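Local atomic coordinates of 6-O-methylguanine DNA methyltransferase (Enterococcus faecalis, PDB entry 2B6C), a protein that is of unverified function but is predicted to be a DNA alkylation repair enzyme, built as an all-helical protein related to AlkD. Residues G115-V118 with A119-T123. Numbering follows the deposited sequence.
Sequences GSWV and ALHLT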
ATOM      1  N   GLY B 115      -0.115  -8.753  12.669  1.00 17.48           N
ATOM      2  CA  GLY B 115      -1.241  -7.866  12.960  1.00 16.55           C
ATOM      3  C   GLY B 115      -1.665  -7.117  11.715  1.00 16.42           C
ATOM      4  O   GLY B 115      -2.859  -6.905  11.497  1.00 15.32           O
ATOM      5  N   SER B 116      -0.691  -6.690  10.906  1.00 16.64           N
ATOM      6  CA  SER B 116      -1.015  -6.003   9.647  1.00 17.73           C
ATOM      7  C   SER B 116      -1.732  -6.908   8.666  1.00 16.58           C
ATOM      8  O   SER B 116      -2.643  -6.442   7.979  1.00 16.62           O
ATOM      9  CB  SER B 116       0.211  -5.428   8.941  1.00 17.24           C
ATOM     10  OG  SER B 116       0.872  -4.645   9.895  1.00 25.70           O
ATOM     11  N   TRP B 117      -1.274  -8.162   8.576  1.00 16.12           N
ATOM     12  CA  TRP B 117      -1.848  -9.133   7.667  1.00 15.26           C
ATOM     13  C   TRP B 117      -3.284  -9.447   8.056  1.00 15.23           C
ATOM     14  O   TRP B 117      -4.182  -9.499   7.203  1.00 15.06           O
ATOM     15  CB  TRP B 117      -1.000 -10.403   7.587  1.00 14.92           C
ATOM     16  CG  TRP B 117      -1.424 -11.269   6.421  1.00 15.80           C
ATOM     17  CD1 TRP B 117      -0.990 -11.186   5.130  1.00 15.84           C
ATOM     18  CD2 TRP B 117      -2.411 -12.317   6.448  1.00 15.13           C
ATOM     19  NE1 TRP B 117      -1.627 -12.124   4.358  1.00 15.03           N
ATOM     20  CE2 TRP B 117      -2.505 -12.834   5.143  1.00 15.34           C
ATOM     21  CE3 TRP B 117      -3.219 -12.870   7.464  1.00 15.91           C
ATOM     22  CZ2 TRP B 117      -3.388 -13.893   4.801  1.00 15.56           C
ATOM     23  CZ3 TRP B 117      -4.103 -13.923   7.127  1.00 15.22           C
ATOM     24  CH2 TRP B 117      -4.177 -14.414   5.804  1.00 16.20           C
ATOM     25  N   VAL B 118      -3.489  -9.667   9.350  1.00 14.85           N
ATOM     26  CA  VAL B 118      -4.822  -9.858   9.908  1.00 15.24           C
ATOM     27  C   VAL B 118      -5.699  -8.591   9.711  1.00 15.03           C
ATOM     28  O   VAL B 118      -6.838  -8.706   9.326  1.00 15.54           O
ATOM     29  CB  VAL B 118      -4.713 -10.288  11.410  1.00 15.39           C
ATOM     30  CG1 VAL B 118      -5.968 -10.028  12.141  1.00 16.48           C
ATOM     31  CG2 VAL B 118      -4.320 -11.760  11.524  1.00 15.49           C
ATOM     32  N   ALA B 119      -5.172  -7.387   9.957  1.00 14.79           N
ATOM     33  CA  ALA B 119      -5.942  -6.154   9.635  1.00 15.84           C
ATOM     34  C   ALA B 119      -6.415  -6.172   8.164  1.00 16.65           C
ATOM     35  O   ALA B 119      -7.536  -5.752   7.850  1.00 16.41           O
ATOM     36  CB  ALA B 119      -5.124  -4.916   9.913  1.00 14.78           C
ATOM     37  N   LEU B 120      -5.565  -6.684   7.267  1.00 17.12           N
ATOM     38  CA  LEU B 120      -5.945  -6.824   5.854  1.00 18.73           C
ATOM     39  C   LEU B 120      -6.893  -7.996   5.553  1.00 17.97           C
ATOM     40  O   LEU B 120      -7.529  -8.009   4.514  1.00 19.29           O
ATOM     41  CB  LEU B 120      -4.690  -6.931   4.975  1.00 18.91           C
ATOM     42  CG  LEU B 120      -3.779  -5.689   4.995  1.00 21.42           C
ATOM     43  CD1 LEU B 120      -2.397  -6.024   4.418  1.00 21.68           C
ATOM     44  CD2 LEU B 120      -4.438  -4.541   4.215  1.00 23.47           C
ATOM     45  N   HIS B 121      -6.971  -8.990   6.440  1.00 17.88           N
ATOM     46  CA  HIS B 121      -7.711 -10.248   6.183  1.00 17.82           C
ATOM     47  C   HIS B 121      -8.386 -10.697   7.485  1.00 18.62           C
ATOM     48  O   HIS B 121      -8.018 -11.738   8.079  1.00 18.94           O
ATOM     49  CB  HIS B 121      -6.752 -11.362   5.732  1.00 17.98           C
ATOM     50  CG  HIS B 121      -5.883 -10.995   4.565  1.00 19.00           C
ATOM     51  ND1 HIS B 121      -6.268 -11.201   3.252  1.00 20.92           N
ATOM     52  CD2 HIS B 121      -4.645 -10.449   4.513  1.00 18.42           C
ATOM     53  CE1 HIS B 121      -5.305 -10.790   2.443  1.00 20.66           C
ATOM     54  NE2 HIS B 121      -4.303 -10.344   3.183  1.00 21.41           N
ATOM     55  N   LEU B 122      -9.355  -9.901   7.921  1.00 18.46           N
ATOM     56  CA  LEU B 122      -9.940  -9.954   9.251  1.00 19.33           C
ATOM     57  C   LEU B 122     -10.694 -11.233   9.536  1.00 19.77           C
ATOM     58  O   LEU B 122     -10.790 -11.647  10.690  1.00 20.71           O
ATOM     59  CB  LEU B 122     -10.886  -8.766   9.461  1.00 19.37           C
ATOM     60  CG  LEU B 122     -10.237  -7.465   9.944  1.00 21.47           C
ATOM     61  CD1 LEU B 122     -11.212  -6.280   9.714  1.00 25.35           C
ATOM     62  CD2 LEU B 122      -9.825  -7.575  11.422  1.00 21.87           C
ATOM     63  N   THR B 123     -11.237 -11.848   8.491  1.00 19.73           N
ATOM     64  CA  THR B 123     -11.850 -13.160   8.615  1.00 20.22           C
ATOM     65  C   THR B 123     -10.843 -14.261   9.005  1.00 20.64           C
ATOM     66  O   THR B 123     -11.257 -15.297   9.546  1.00 20.83           O
ATOM     67  CB  THR B 123     -12.641 -13.569   7.332  1.00 19.88           C
ATOM     68  OG1 THR B 123     -11.745 -13.667   6.209  1.00 20.18           O
ATOM     69  CG2 THR B 123     -13.748 -12.534   7.030  1.00 19.02           C
TER
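The imidazole of H121 lies over one face of the W117 indole in an offset stack, its centroid 4.2 Å from that of the six-membered ring and the two planes inclined by 26°. CD2 of H121 leads the approach, 3.3 Å from W117 CE2. H121 CB adds a CH-pi contact, 4.0 Å from the centroid of the same W117 ring. CG of W117 stands anti to the backbone N (chi1 -167°), which sets the indole beside its own carbonyl carbon, where the imidazole can come over it; NE1 is satisfied by the carbonyl of F86.

Backbone bonds trace the helix end. A119 N donates to G115 O (2.8 Å) and L120 N to S116 O (3.0 Å), both i+4 to i, the alpha-helical pattern. The next is i+3 to i: H121 N meets V118 O at 2.9 Å from above the carbonyl plane, as the chain leaves the helix.

Carbon atoms crowd the carbonyl oxygens: L120 CG lies 3.3 Å from S116 O, and L122 brings its CA-H (CA to V118 O 3.3 Å) and CG to V118 O.

This is the C-terminal end of helix 104-120 in an all-helical, probably AlkD-like, protein. W117 is wedged against L88 and V91 of helix 88-94 and I128 of helix 125-132, V118 packs on L125, and L120 O accepts a hydrogen bond from K46 of the second subunit.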